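Local coordinates for putative lipase/esterase (Lactobacillus plantarum WCFS1, PDB 3BXP), which is a putative carboxylesterase or lipase of the alpha/beta-hydrolase clan and probably hydrolyses ester bonds, though its natural substrate is not established, at residues B[60-63]-B[67-70]; B[71-76]-B[116-121]; B[127-132]-B[137-142]; B[215-218]-B[223-226]. One frame throughout, in Å; residues are numbered along the deposited sequence. Where two conformers were deposited one is given.

Contact 1 of 4, residues B[60-63]-B[67-70]; sequences RMMA and HTVV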
# COMPACT_ATOMS: atom_id res chain seq x y z
N ARG B 60 -15.43 -13.84 8.43
CA ARG B 60 -14.91 -12.64 9.11
C ARG B 60 -15.77 -11.42 8.75
O ARG B 60 -16.14 -10.62 9.62
CB ARG B 60 -13.44 -12.41 8.72
CG ARG B 60 -12.75 -11.20 9.37
CD ARG B 60 -12.80 -11.26 10.87
NE ARG B 60 -12.47 -10.00 11.57
CZ ARG B 60 -13.37 -9.14 12.03
NH1 ARG B 60 -14.66 -9.32 11.81
NH2 ARG B 60 -12.98 -8.06 12.71
N MSE B 61 -16.11 -11.29 7.48
CA MSE B 61 -16.84 -10.10 7.00
C MSE B 61 -18.23 -10.10 7.60
O MSE B 61 -18.69 -9.08 8.11
CB MSE B 61 -16.91 -10.04 5.47
CG MSE B 61 -15.59 -9.59 4.84
SE MSE B 61 -14.40 -8.23 5.61
CE MSE B 61 -13.56 -9.25 7.02
N MSE B 62 -18.86 -11.27 7.64
CA MSE B 62 -20.18 -11.37 8.26
C MSE B 62 -20.17 -11.01 9.72
O MSE B 62 -21.10 -10.35 10.18
CB MSE B 62 -20.77 -12.74 8.05
CG MSE B 62 -21.01 -12.93 6.58
SE MSE B 62 -21.95 -14.46 6.27
CE MSE B 62 -23.71 -13.81 6.84
N ALA B 63 -19.12 -11.43 10.44
CA ALA B 63 -19.05 -11.15 11.87
C ALA B 63 -19.02 -9.65 12.10
O ALA B 63 -19.34 -9.17 13.21
CB ALA B 63 -17.82 -11.83 12.53
N HIS B 67 -24.10 -9.05 5.09
CA HIS B 67 -24.46 -10.24 4.33
C HIS B 67 -23.29 -10.57 3.37
O HIS B 67 -22.50 -9.67 3.06
CB HIS B 67 -25.63 -9.94 3.45
CG HIS B 67 -26.88 -9.55 4.14
ND1 HIS B 67 -27.56 -10.39 5.00
CD2 HIS B 67 -27.63 -8.43 4.02
CE1 HIS B 67 -28.68 -9.79 5.37
NE2 HIS B 67 -28.75 -8.61 4.79
N THR B 68 -23.20 -11.83 2.93
CA THR B 68 -22.26 -12.14 1.86
C THR B 68 -22.88 -13.04 0.85
O THR B 68 -23.71 -13.88 1.16
CB THR B 68 -20.95 -12.71 2.40
OG1 THR B 68 -21.16 -14.00 2.98
CG2 THR B 68 -20.35 -11.74 3.41
N VAL B 69 -22.46 -12.86 -0.40
CA VAL B 69 -22.89 -13.76 -1.51
C VAL B 69 -21.62 -14.16 -2.23
O VAL B 69 -20.79 -13.30 -2.54
CB VAL B 69 -23.86 -13.06 -2.52
CG1 VAL B 69 -24.11 -13.91 -3.84
CG2 VAL B 69 -25.24 -12.70 -1.84
N VAL B 70 -21.45 -15.45 -2.49
CA VAL B 70 -20.32 -15.92 -3.30
C VAL B 70 -20.82 -16.22 -4.68
O VAL B 70 -21.83 -16.90 -4.83
CB VAL B 70 -19.65 -17.16 -2.66
CG1 VAL B 70 -18.51 -17.66 -3.58
CG2 VAL B 70 -19.12 -16.81 -1.21

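Contact 2 of 4, residues B[71-76]-B[116-121]; sequences LNYQLI and FSAGGH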
# COMPACT_ATOMS: atom_id res chain seq x y z
N LEU B 71 -20.15 -15.62 -5.68
CA LEU B 71 -20.49 -15.65 -7.10
C LEU B 71 -19.47 -16.51 -7.84
O LEU B 71 -18.33 -16.13 -7.96
CB LEU B 71 -20.52 -14.25 -7.69
CG LEU B 71 -20.53 -14.28 -9.25
CD1 LEU B 71 -21.67 -15.07 -9.88
CD2 LEU B 71 -20.46 -12.80 -9.70
N ASN B 72 -19.89 -17.70 -8.25
CA ASN B 72 -19.05 -18.58 -9.02
C ASN B 72 -19.14 -18.25 -10.51
O ASN B 72 -19.88 -18.85 -11.21
CB ASN B 72 -19.47 -20.02 -8.74
CG ASN B 72 -18.79 -20.64 -7.49
OD1 ASN B 72 -18.05 -20.00 -6.74
ND2 ASN B 72 -19.01 -21.93 -7.31
N TYR B 73 -18.39 -17.26 -10.92
CA TYR B 73 -18.47 -16.65 -12.27
C TYR B 73 -17.93 -17.63 -13.32
O TYR B 73 -17.21 -18.60 -13.03
CB TYR B 73 -17.74 -15.28 -12.27
CG TYR B 73 -16.33 -15.48 -11.81
CD1 TYR B 73 -15.38 -15.98 -12.68
CD2 TYR B 73 -15.94 -15.23 -10.48
CE1 TYR B 73 -14.06 -16.24 -12.27
CE2 TYR B 73 -14.63 -15.50 -10.04
CZ TYR B 73 -13.70 -16.01 -10.93
OH TYR B 73 -12.42 -16.32 -10.49
N GLN B 74 -18.25 -17.34 -14.57
CA GLN B 74 -17.83 -18.17 -15.70
C GLN B 74 -16.35 -18.50 -15.69
O GLN B 74 -15.48 -17.61 -15.62
CB GLN B 74 -18.14 -17.40 -16.98
CG GLN B 74 -17.99 -18.15 -18.21
CD GLN B 74 -18.93 -19.31 -18.28
OE1 GLN B 74 -20.14 -19.14 -18.19
NE2 GLN B 74 -18.38 -20.51 -18.43
N LEU B 75 -16.05 -19.77 -15.94
CA LEU B 75 -14.66 -20.23 -16.05
C LEU B 75 -14.41 -20.67 -17.50
O LEU B 75 -15.34 -20.70 -18.34
CB LEU B 75 -14.43 -21.44 -15.16
CG LEU B 75 -14.70 -21.23 -13.68
CD1 LEU B 75 -14.58 -22.56 -12.93
CD2 LEU B 75 -13.75 -20.12 -13.19
N ILE B 76 -13.17 -21.05 -17.77
CA ILE B 76 -12.78 -21.41 -19.15
C ILE B 76 -13.11 -22.89 -19.40
O ILE B 76 -12.92 -23.38 -20.47
CB ILE B 76 -11.28 -21.09 -19.50
CG1 ILE B 76 -10.30 -21.91 -18.67
CG2 ILE B 76 -10.93 -19.64 -19.35
CD1 ILE B 76 -8.90 -21.91 -19.30
N PHE B 116 -10.72 -11.85 -5.46
CA PHE B 116 -9.39 -12.39 -5.10
C PHE B 116 -8.78 -13.03 -6.35
O PHE B 116 -9.49 -13.71 -7.07
CB PHE B 116 -9.60 -13.34 -3.90
CG PHE B 116 -10.21 -12.61 -2.71
CD1 PHE B 116 -9.39 -11.87 -1.84
CD2 PHE B 116 -11.57 -12.53 -2.54
CE1 PHE B 116 -9.95 -11.15 -0.83
CE2 PHE B 116 -12.12 -11.76 -1.53
CZ PHE B 116 -11.29 -11.09 -0.67
N SER B 117 -7.46 -12.86 -6.60
CA SER B 117 -6.81 -13.50 -7.81
C SER B 117 -7.63 -13.25 -9.07
O SER B 117 -7.94 -12.09 -9.43
CB SER B 117 -6.63 -15.02 -7.55
OG SER B 117 -6.15 -15.72 -8.68
N ALA B 118 -8.01 -14.33 -9.77
CA ALA B 118 -8.84 -14.19 -10.97
C ALA B 118 -10.18 -13.43 -10.77
O ALA B 118 -10.63 -12.65 -11.64
CB ALA B 118 -9.12 -15.62 -11.55
N GLY B 119 -10.83 -13.62 -9.64
CA GLY B 119 -11.99 -12.88 -9.30
C GLY B 119 -11.78 -11.39 -9.13
O GLY B 119 -12.70 -10.58 -9.32
N GLY B 120 -10.54 -11.07 -8.77
CA GLY B 120 -10.10 -9.69 -8.69
C GLY B 120 -10.15 -9.09 -10.09
O GLY B 120 -10.47 -7.91 -10.24
N HIS B 121 -9.86 -9.90 -11.11
CA HIS B 121 -9.94 -9.37 -12.49
C HIS B 121 -11.37 -9.06 -12.83
O HIS B 121 -11.69 -8.00 -13.33
CB HIS B 121 -9.36 -10.31 -13.48
CG HIS B 121 -9.15 -9.70 -14.82
ND1 HIS B 121 -10.09 -9.79 -15.84
CD2 HIS B 121 -8.15 -8.94 -15.30
CE1 HIS B 121 -9.62 -9.17 -16.91
NE2 HIS B 121 -8.44 -8.65 -16.61

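Contact 3 of 4, residues B[127-132]-B[137-142]; sequences NGVATQ and TRYHLD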
# COMPACT_ATOMS: atom_id res chain seq x y z
N ASN B 127 -15.67 -2.78 -12.16
CA ASN B 127 -15.61 -1.46 -11.55
C ASN B 127 -15.44 -0.39 -12.64
O ASN B 127 -15.95 0.75 -12.53
CB ASN B 127 -14.50 -1.38 -10.49
CG ASN B 127 -14.70 -0.21 -9.56
OD1 ASN B 127 -15.83 0.27 -9.38
ND2 ASN B 127 -13.61 0.30 -8.99
N GLY B 128 -14.74 -0.76 -13.69
CA GLY B 128 -14.52 0.12 -14.85
C GLY B 128 -15.67 0.21 -15.83
O GLY B 128 -16.16 1.27 -16.15
N VAL B 129 -16.07 -0.94 -16.32
CA VAL B 129 -17.19 -1.08 -17.24
C VAL B 129 -18.56 -0.60 -16.71
O VAL B 129 -19.29 0.09 -17.42
CB VAL B 129 -17.32 -2.56 -17.67
CG1 VAL B 129 -18.59 -2.80 -18.50
CG2 VAL B 129 -16.10 -2.96 -18.45
N ALA B 130 -18.89 -1.01 -15.49
CA ALA B 130 -20.23 -0.79 -14.91
C ALA B 130 -20.46 0.68 -14.54
O ALA B 130 -21.58 1.03 -14.20
CB ALA B 130 -20.50 -1.70 -13.65
N THR B 131 -19.39 1.50 -14.60
CA THR B 131 -19.42 2.88 -14.14
C THR B 131 -19.23 3.84 -15.31
O THR B 131 -19.13 5.07 -15.15
CB THR B 131 -18.33 3.16 -13.02
OG1 THR B 131 -17.05 2.81 -13.53
CG2 THR B 131 -18.59 2.43 -11.69
N GLN B 132 -19.19 3.28 -16.52
CA GLN B 132 -19.16 4.07 -17.79
C GLN B 132 -20.36 3.74 -18.69
O GLN B 132 -20.50 2.62 -19.17
CB GLN B 132 -17.90 3.78 -18.58
CG GLN B 132 -16.67 4.20 -17.90
CD GLN B 132 -15.43 3.81 -18.63
OE1 GLN B 132 -15.27 4.15 -19.80
NE2 GLN B 132 -14.51 3.14 -17.95
N THR B 137 -23.44 -0.26 -22.00
CA THR B 137 -24.31 -0.54 -23.12
C THR B 137 -23.67 -1.65 -23.90
O THR B 137 -24.27 -2.68 -24.17
CB THR B 137 -24.53 0.67 -24.03
OG1 THR B 137 -25.36 1.62 -23.34
CG2 THR B 137 -25.24 0.25 -25.30
N ARG B 138 -22.39 -1.45 -24.16
CA ARG B 138 -21.64 -2.38 -24.98
C ARG B 138 -21.67 -3.80 -24.43
O ARG B 138 -21.63 -4.75 -25.19
CB ARG B 138 -20.20 -1.92 -25.10
CG ARG B 138 -19.31 -2.86 -25.86
CD ARG B 138 -17.85 -2.50 -25.62
NE ARG B 138 -17.52 -1.23 -26.23
CZ ARG B 138 -17.20 -1.09 -27.51
NH1 ARG B 138 -17.17 -2.16 -28.30
NH2 ARG B 138 -16.92 0.11 -28.01
N TYR B 139 -21.71 -3.92 -23.10
CA TYR B 139 -21.58 -5.24 -22.43
C TYR B 139 -22.92 -5.64 -21.81
O TYR B 139 -23.03 -6.58 -21.00
CB TYR B 139 -20.43 -5.23 -21.40
CG TYR B 139 -19.08 -5.16 -22.09
CD1 TYR B 139 -18.59 -6.25 -22.83
CD2 TYR B 139 -18.32 -4.05 -22.01
CE1 TYR B 139 -17.38 -6.18 -23.48
CE2 TYR B 139 -17.10 -3.97 -22.64
CZ TYR B 139 -16.63 -5.03 -23.39
OH TYR B 139 -15.40 -4.96 -24.02
N HIS B 140 -23.94 -4.89 -22.22
CA HIS B 140 -25.31 -5.23 -21.93
C HIS B 140 -25.61 -5.23 -20.45
O HIS B 140 -26.35 -6.10 -20.01
CB HIS B 140 -25.62 -6.61 -22.52
CG HIS B 140 -25.32 -6.71 -23.99
ND1 HIS B 140 -26.22 -6.34 -24.97
CD2 HIS B 140 -24.21 -7.12 -24.65
CE1 HIS B 140 -25.68 -6.52 -26.16
NE2 HIS B 140 -24.46 -6.99 -25.99
N LEU B 141 -25.05 -4.27 -19.69
CA LEU B 141 -25.17 -4.22 -18.23
C LEU B 141 -26.31 -3.31 -17.81
O LEU B 141 -26.65 -3.16 -16.63
CB LEU B 141 -23.88 -3.73 -17.54
CG LEU B 141 -22.59 -4.53 -17.67
CD1 LEU B 141 -21.47 -3.98 -16.76
CD2 LEU B 141 -22.86 -6.03 -17.49
N ASP B 142 -26.89 -2.65 -18.80
CA ASP B 142 -27.96 -1.69 -18.54
C ASP B 142 -29.31 -2.41 -18.50
O ASP B 142 -30.36 -1.79 -18.38
CB ASP B 142 -27.93 -0.54 -19.56
CG ASP B 142 -27.92 -1.02 -21.00
OD1 ASP B 142 -28.19 -2.21 -21.26
OD2 ASP B 142 -27.67 -0.18 -21.89

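Contact 4 of 4, residues B[215-218]-B[223-226]; sequences QAML and ATAY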
# COMPACT_ATOMS: atom_id res chain seq x y z
N GLN B 215 -2.12 2.56 -9.57
CA GLN B 215 -1.61 3.71 -10.29
C GLN B 215 -2.74 4.44 -10.98
O GLN B 215 -2.87 5.65 -10.90
CB GLN B 215 -0.57 3.25 -11.31
CG GLN B 215 -0.12 4.32 -12.31
CD GLN B 215 -1.04 4.45 -13.52
OE1 GLN B 215 -1.53 3.46 -14.06
NE2 GLN B 215 -1.26 5.69 -13.94
N ALA B 216 -3.59 3.67 -11.64
CA ALA B 216 -4.63 4.25 -12.52
C ALA B 216 -5.70 4.92 -11.67
O ALA B 216 -6.22 5.96 -12.03
CB ALA B 216 -5.28 3.13 -13.40
N MSE B 217 -6.03 4.29 -10.55
CA MSE B 217 -7.01 4.87 -9.67
C MSE B 217 -6.53 6.18 -9.11
O MSE B 217 -7.32 7.16 -9.04
CB MSE B 217 -7.31 3.92 -8.49
CG MSE B 217 -8.08 2.73 -8.90
SE MSE B 217 -9.95 2.99 -9.31
CE MSE B 217 -10.63 2.66 -7.56
N LEU B 218 -5.27 6.21 -8.68
CA LEU B 218 -4.69 7.40 -8.10
C LEU B 218 -4.57 8.46 -9.19
O LEU B 218 -4.72 9.66 -8.92
CB LEU B 218 -3.30 7.13 -7.47
CG LEU B 218 -3.18 6.30 -6.20
CD1 LEU B 218 -1.72 5.84 -5.97
CD2 LEU B 218 -3.71 7.08 -5.02
N ALA B 223 -10.92 7.53 -4.76
CA ALA B 223 -10.60 7.10 -3.40
C ALA B 223 -10.07 5.67 -3.38
O ALA B 223 -10.74 4.71 -3.81
CB ALA B 223 -11.76 7.20 -2.48
N THR B 224 -8.87 5.50 -2.84
CA THR B 224 -8.18 4.22 -2.94
C THR B 224 -7.27 4.04 -1.72
O THR B 224 -6.59 4.99 -1.29
CB THR B 224 -7.29 4.15 -4.22
OG1 THR B 224 -8.07 4.39 -5.38
CG2 THR B 224 -6.61 2.77 -4.38
N ALA B 225 -7.29 2.84 -1.13
CA ALA B 225 -6.23 2.40 -0.20
C ALA B 225 -5.51 1.21 -0.82
O ALA B 225 -6.10 0.41 -1.54
CB ALA B 225 -6.80 2.00 1.18
N TYR B 226 -4.23 1.08 -0.48
CA TYR B 226 -3.41 0.00 -0.99
C TYR B 226 -2.39 -0.43 0.05
O TYR B 226 -1.65 0.42 0.61
CB TYR B 226 -2.65 0.48 -2.24
CG TYR B 226 -1.70 -0.51 -2.89
CD1 TYR B 226 -2.07 -1.80 -3.10
CD2 TYR B 226 -0.46 -0.11 -3.38
CE1 TYR B 226 -1.23 -2.71 -3.74
CE2 TYR B 226 0.37 -1.00 -4.05
CZ TYR B 226 -0.02 -2.29 -4.23
OH TYR B 226 0.80 -3.18 -4.88

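Contact 1 of 4, residues B[60-63]-B[67-70]
His67, approached at its CA by the Met62 CE methyl at 4.4 Å, starts its side chain away from the helix, and the imidazole stands in T-shaped stacks with Trp22 and Tyr35. Its nitrogens fix the ring further: ND1 is hydrogen-bonded to Leu23 N and NE2 to His105 O. The contact closes a beta-alpha-beta crossover of the alpha/beta-hydrolase fold, in which helix 54-63 returns the chain from strand 35-41 to strand 67-72. Across it the two selenomethionines behave differently. Met61 begins toward the strand, bringing CB to 4.4 Å from Thr68 CG2, but its chain then bends off to helix 258-269, where it packs on Pro260 and Leu264. Met62 instead does most of the touching. With CG anti to its carbonyl carbon (chi1 -65°) and extended from CA to SE (chi2 -172°), its chain runs out over Thr68, and the two side chains cross obliquely. The tight spot is between carbons: Met62 CG lies 3.4 Å from Thr68 CG2, closer than ordinary van der Waals contact. Tyr21, on the adjoining strand 16-23, packs against both residues. The Thr68 hydroxyl is turned between the backbone N and the carbonyl carbon (chi1 67°), and this buried OG1 has no hydrogen-bond partner in the model; its neighbour here is the selenium of Met62, with Met62 SE and Thr68 OG1 3.4 Å apart.

Contact 2 of 4, residues B[71-76]-B[116-121]
The phenol end of Tyr73 is pressed against the first turn of helix 118-129. Tyr73 CG lies between the backbone N and the carbonyl carbon (chi1 56°), which carries the ring to the helix, where it meets Ala118 C and Gly119 CA obliquely. Tyr73 CE2 is 3.8 Å from Gly119 CA, and Tyr73 OH lies 3.5 Å from Ala118 CB. Although Tyr73 OH also comes within 3.2 Å of Gly119 N, the angle is poor for a hydrogen bond; the hydroxyl is bonded to Pro42 O. Gly119 fits because it has no side chain: a CB there would press on Tyr73 CE2 and on Phe116 O. A leucine in place of Tyr73 would probably leave the Pro42 carbonyl without its hydroxyl mate and open a gap beside Ala118 and Gly119. The rest is looser. Gln74 turns from the helix and bonds locally, Gln74 NE2 to Leu75 O at 3.0 Å, nearly straight at 171°, while the partly exposed Ser117 side chain stays well clear of Tyr73. Ser117 has a strained backbone with positive phi within a Gly-x-Ser-x-Gly sequence, consistent with the nucleophile elbow of alpha/beta hydrolases. Tyr73 thus follows strand 67-72; Ala86 and Gln89 of helix 85-99 and Cys41 of strand 35-41 pack on its ring, His49 makes a T-shaped stack with it, and helix 118-129 starts at its hydroxyl end.

Contact 3 of 4, residues B[127-132]-B[137-142]
A single methyl group, Val129 CG1, receives two side chains from the end of a helix: Leu141 CD1 at 3.6 Å and Tyr139 CD2 at 3.7 Å. Between those two residues sits His140 with a positive phi (62°), the C-prime residue of a Schellman motif that ends helix 133-138, with His140 N bonded to Thr137 O and Leu141 N to Arg136 O. This helix end sends Tyr139 and Leu141 to the same apolar target. Val129 holds CG1 opposite its backbone N (chi1 173°), which brings this branch against both of them, and it crosses both side chains at about a right angle. Leu141 reaches on with the same CD1 to Ala130, lying 3.9 Å from Ala130 CA, so this methyl bridges the two residues. The Tyr139 ring meets Val129 obliquely; one of its faces is topped by Arg138 CG, 4.0 Å above the plane and over its centre. At its far end Tyr139 OH is hydrogen-bonded to Asp177 OD2, and its backbone O takes a bond from Gln88 NE2, so both ends of the residue are tied down. A type I turn from Val129 to Gln132 separates the two helices, and Gln132 occupies the N-cap position of the second. Helix 118-129 and the short helix 133-138 follow each other through this turn and pack together through Val129 on Leu135, while Tyr139 ties the end of helix 133-138 to Gln88 of helix 85-99 and to Asp177.

Contact 4 of 4, residues B[215-218]-B[223-226]
Van der Waals packing accounts for the touch between Met217 and Thr224. The selenomethionine curls round the threonine hydroxyl: Met217 CB is 3.2 Å from Thr224 OG1, and its methyl Met217 CE returns to 3.8 Å from that same oxygen. Bends at chi2 (-74°) and chi3 (-91°) make this double approach possible, and the two side chains cross at a slant. The methyl also borders the strand's backbone, with Met217 CE 4.3 Å from Ala223 O. Polar bonding is local. Thr224 OG1, anti to its own carbonyl carbon (chi1 -56°), gives its proton to the carbonyl O of Val222, so the buried hydroxyl is satisfied although what it meets on the helix is apolar. Backbone bonding runs along the sheet: Ala223 and Ala225 pair with Ala194, and Ala225 also with Val196, which fastens this strand to strand 194-199. Contacts between subunits form a further group. Tyr226 pairs antiparallel with a strand of the second subunit, extending the sheet through the dimer, and Leu218 packs on Pro207 of that subunit. Strand 194-199, helix 208-219 and strand 224-229 make up a beta-alpha-beta unit, the repeating element of the alpha/beta-hydrolase fold, here at the edge of the sheet within one chain.

All four contacts are largely buried, but contact 2 lies nearest the centre of the chain and contacts 3 and 4 farthest out. Contacts 1 and 4 are alike: each seats a helix on a strand of the same sheet through a selenomethionine and a threonine, though the hydroxyl is bonded only in contact 4, which also borders the second subunit. Contacts 1 and 2 share strand 67-72, with centres about 17 Å apart. Helix 118-129 links contacts 2 and 3, its start meeting Tyr73 through backbone and Ala118 near the presumed nucleophile, its end packing Val129 against both an aliphatic and an aromatic side chain. Contacts 3 and 4 touch, Asn127 ND2 lying 4.1 Å from Met217 CE.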